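Local coordinates for putative peptide binding protein (Ruminococcus gnavus, PDB 3NOH) that is of unknown function but probably binds a peptide or other small ligand, at residues 38-43 with 127-132. Residues are numbered along the deposited sequence; the frame is centred on the assembly and turned at random.
Sequences DIREQL and NADYII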
ATOM      1  N   ASP A  38      -1.781  14.536  -6.300  1.00 39.90           N
ATOM      2  CA  ASP A  38      -3.237  14.364  -6.261  1.00 42.48           C
ATOM      3  C   ASP A  38      -3.666  12.902  -6.375  1.00 38.94           C
ATOM      4  O   ASP A  38      -4.585  12.482  -5.668  1.00 38.35           O
ATOM      5  CB  ASP A  38      -3.884  15.167  -7.385  1.00 46.35           C
ATOM      6  CG  ASP A  38      -5.404  14.877  -7.563  1.00 61.03           C
ATOM      7  OD1 ASP A  38      -6.222  15.548  -6.885  1.00 64.33           O
ATOM      8  OD2 ASP A  38      -5.771  14.008  -8.412  1.00 67.02           O
ATOM      9  N   ILE A  39      -3.003  12.116  -7.241  1.00 37.25           N
ATOM     10  CA  ILE A  39      -3.314  10.710  -7.351  1.00 35.13           C
ATOM     11  C   ILE A  39      -2.946   9.996  -6.066  1.00 31.54           C
ATOM     12  O   ILE A  39      -3.720   9.193  -5.537  1.00 32.99           O
ATOM     13  CB  ILE A  39      -2.576  10.000  -8.539  1.00 35.98           C
ATOM     14  CG1 ILE A  39      -3.194  10.441  -9.854  1.00 44.18           C
ATOM     15  CG2 ILE A  39      -2.667   8.494  -8.416  1.00 34.82           C
ATOM     16  CD1 ILE A  39      -4.630   9.977 -10.043  1.00 50.87           C
ATOM     17  N   ARG A  40      -1.768  10.322  -5.521  1.00 30.87           N
ATOM     18  CA  ARG A  40      -1.390   9.730  -4.255  1.00 29.46           C
ATOM     19  C   ARG A  40      -2.354  10.098  -3.117  1.00 32.53           C
ATOM     20  O   ARG A  40      -2.659   9.241  -2.304  1.00 28.13           O
ATOM     21  CB  ARG A  40       0.042  10.093  -3.849  1.00 32.38           C
ATOM     22  CG  ARG A  40       1.097   9.532  -4.808  1.00 28.68           C
ATOM     23  CD  ARG A  40       2.527   9.502  -4.165  1.00 27.77           C
ATOM     24  NE  ARG A  40       2.910  10.816  -3.663  1.00 30.63           N
ATOM     25  CZ  ARG A  40       3.474  11.795  -4.383  1.00 38.24           C
ATOM     26  NH1 ARG A  40       3.758  11.630  -5.681  1.00 33.15           N
ATOM     27  NH2 ARG A  40       3.760  12.958  -3.799  1.00 39.96           N
ATOM     28  N   GLU A  41      -2.810  11.343  -3.088  1.00 35.05           N
ATOM     29  CA  GLU A  41      -3.815  11.779  -2.097  1.00 38.76           C
ATOM     30  C   GLU A  41      -5.138  11.044  -2.324  1.00 39.22           C
ATOM     31  O   GLU A  41      -5.789  10.615  -1.368  1.00 37.68           O
ATOM     32  CB  GLU A  41      -3.997  13.309  -2.113  1.00 42.48           C
ATOM     33  CG  GLU A  41      -2.781  14.109  -1.568  1.00 43.45           C
ATOM     34  CD  GLU A  41      -2.370  13.671  -0.138  1.00 50.28           C
ATOM     35  OE1 GLU A  41      -3.257  13.593   0.750  1.00 51.08           O
ATOM     36  OE2 GLU A  41      -1.174  13.381   0.088  1.00 49.35           O
ATOM     37  N   GLN A  42      -5.532  10.861  -3.595  1.00 36.88           N
ATOM     38  CA  GLN A  42      -6.753  10.093  -3.862  1.00 36.19           C
ATOM     39  C   GLN A  42      -6.626   8.691  -3.326  1.00 35.49           C
ATOM     40  O   GLN A  42      -7.576   8.179  -2.722  1.00 34.89           O
ATOM     41  CB  GLN A  42      -7.079  10.029  -5.347  1.00 36.62           C
ATOM     42  CG  GLN A  42      -7.643  11.258  -5.935  1.00 41.16           C
ATOM     43  CD  GLN A  42      -8.139  10.985  -7.337  1.00 45.00           C
ATOM     44  OE1 GLN A  42      -9.017  10.157  -7.522  1.00 49.16           O
ATOM     45  NE2 GLN A  42      -7.577  11.673  -8.322  1.00 48.88           N
ATOM     46  N   LEU A  43      -5.457   8.070  -3.552  1.00 32.55           N
ATOM     47  CA  LEU A  43      -5.207   6.698  -3.041  1.00 29.46           C
ATOM     48  C   LEU A  43      -5.259   6.613  -1.514  1.00 32.04           C
ATOM     49  O   LEU A  43      -5.798   5.641  -0.956  1.00 33.40           O
ATOM     50  CB  LEU A  43      -3.904   6.069  -3.546  1.00 28.67           C
ATOM     51  CG  LEU A  43      -3.891   5.657  -5.010  1.00 29.28           C
ATOM     52  CD1 LEU A  43      -2.452   5.407  -5.489  1.00 27.68           C
ATOM     53  CD2 LEU A  43      -4.824   4.408  -5.184  1.00 29.84           C
ATOM     54  N   ASN A 127      11.841   8.505   2.898  1.00 41.20           N
ATOM     55  CA  ASN A 127      11.975   8.755   1.459  1.00 44.72           C
ATOM     56  C   ASN A 127      10.662   8.615   0.667  1.00 43.17           C
ATOM     57  O   ASN A 127      10.577   8.975  -0.517  1.00 49.76           O
ATOM     58  CB  ASN A 127      13.015   7.785   0.907  1.00 46.98           C
ATOM     59  CG  ASN A 127      14.401   8.061   1.457  1.00 53.35           C
ATOM     60  OD1 ASN A 127      14.729   9.202   1.790  1.00 54.57           O
ATOM     61  ND2 ASN A 127      15.211   7.016   1.572  1.00 57.12           N
ATOM     62  N   ALA A 128       9.641   8.152   1.355  1.00 35.83           N
ATOM     63  CA  ALA A 128       8.402   7.676   0.758  1.00 33.49           C
ATOM     64  C   ALA A 128       7.227   8.604   1.076  1.00 32.45           C
ATOM     65  O   ALA A 128       7.395   9.635   1.721  1.00 33.84           O
ATOM     66  CB  ALA A 128       8.122   6.313   1.258  1.00 29.15           C
ATOM     67  N   ASP A 129       6.055   8.241   0.576  1.00 29.13           N
ATOM     68  CA  ASP A 129       4.811   8.958   0.841  1.00 30.71           C
ATOM     69  C   ASP A 129       3.852   7.937   1.429  1.00 28.69           C
ATOM     70  O   ASP A 129       3.385   7.019   0.730  1.00 28.35           O
ATOM     71  CB  ASP A 129       4.233   9.586  -0.407  1.00 30.91           C
ATOM     72  CG  ASP A 129       3.004  10.478  -0.101  1.00 35.44           C
ATOM     73  OD1 ASP A 129       2.832  10.896   1.062  1.00 32.83           O
ATOM     74  OD2 ASP A 129       2.187  10.733  -1.009  1.00 35.34           O
ATOM     75  N   TYR A 130       3.565   8.070   2.733  1.00 27.47           N
ATOM     76  CA  TYR A 130       2.728   7.064   3.369  1.00 26.99           C
ATOM     77  C   TYR A 130       1.651   7.630   4.285  1.00 26.63           C
ATOM     78  O   TYR A 130       1.633   8.824   4.613  1.00 29.33           O
ATOM     79  CB  TYR A 130       3.598   6.028   4.132  1.00 28.40           C
ATOM     80  CG  TYR A 130       4.270   6.577   5.310  1.00 25.71           C
ATOM     81  CD1 TYR A 130       5.497   7.244   5.219  1.00 29.75           C
ATOM     82  CD2 TYR A 130       3.612   6.568   6.567  1.00 30.39           C
ATOM     83  CE1 TYR A 130       6.090   7.793   6.353  1.00 36.60           C
ATOM     84  CE2 TYR A 130       4.174   7.128   7.679  1.00 28.99           C
ATOM     85  CZ  TYR A 130       5.384   7.756   7.582  1.00 29.44           C
ATOM     86  OH  TYR A 130       5.949   8.235   8.699  1.00 33.99           O
ATOM     87  N   ILE A 131       0.719   6.737   4.637  1.00 26.32           N
ATOM     88  CA  ILE A 131      -0.353   7.009   5.570  1.00 28.19           C
ATOM     89  C   ILE A 131      -0.438   5.887   6.607  1.00 28.36           C
ATOM     90  O   ILE A 131      -0.248   4.706   6.267  1.00 29.06           O
ATOM     91  CB  ILE A 131      -1.695   7.216   4.810  1.00 30.62           C
ATOM     92  CG1 ILE A 131      -2.819   7.589   5.728  1.00 34.08           C
ATOM     93  CG2 ILE A 131      -2.110   5.979   3.999  1.00 30.30           C
ATOM     94  CD1 ILE A 131      -4.039   8.170   4.935  1.00 34.09           C
ATOM     95  N   ILE A 132      -0.663   6.274   7.862  1.00 28.12           N
ATOM     96  CA  ILE A 132      -0.893   5.332   8.964  1.00 28.74           C
ATOM     97  C   ILE A 132      -2.363   4.978   8.992  1.00 35.69           C
ATOM     98  O   ILE A 132      -3.237   5.868   8.931  1.00 35.89           O
ATOM     99  CB  ILE A 132      -0.485   5.869  10.349  1.00 31.51           C
ATOM    100  CG1 ILE A 132       1.021   5.888  10.513  1.00 30.49           C
ATOM    101  CG2 ILE A 132      -1.056   5.019  11.482  1.00 37.02           C
ATOM    102  CD1 ILE A 132       1.457   6.620  11.717  1.00 34.47           C
TER
HETATM  103  O   HOH W   1       1.227  13.228  -1.253  1.00 47.42           O
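R40 of helix 37-47 holds D129 of strand 129-134 by a salt bridge made through NE, not through the terminal nitrogens. R40 NE donates to D129 OD2 over 2.8 Å, with an N-H...O angle of 159°. The oxygen lies in the guanidinium plane, at its edge. It takes the bond on its anti side, somewhat out of the carboxylate plane, and the two planes stand 82° apart. The arginine chain bends at chi3, which turns NE to the aspartate; R40 CD lies 3.4 Å from D129 OD2. On the aspartate, CG is anti to the backbone N (chi1 -174°), which carries the carboxylate out from the strand to the helix. This is the close-packed part, and R40 also rests on M27 and P29. NH1 bonds to the backbone oxygen of L34, which helps fix the guanidinium.

The contact ties a helix to the outermost strand of the five-stranded mixed sheet of an alpha/beta domain, consistent with its place in the PBP clan. D129 itself pairs through its backbone with M27 of the antiparallel neighbour strand 22-27. With an alanine at R40, D129 OD2 would probably lose its bond to the arginine, with K44 still on OD1, and L34 O would lose this donor.

The E41 side is looser and wet. E41 OE2 and D129 OD2 are like charges 4.4 Å apart, and a water to one side bridges them. The water donates to both, at 2.8 Å to E41 OE2 and 2.7 Å to D129 OD2. K44 NZ forms salt bridges with E41 OE2 and D129 OD1, and probably offsets the repulsion between the two acids.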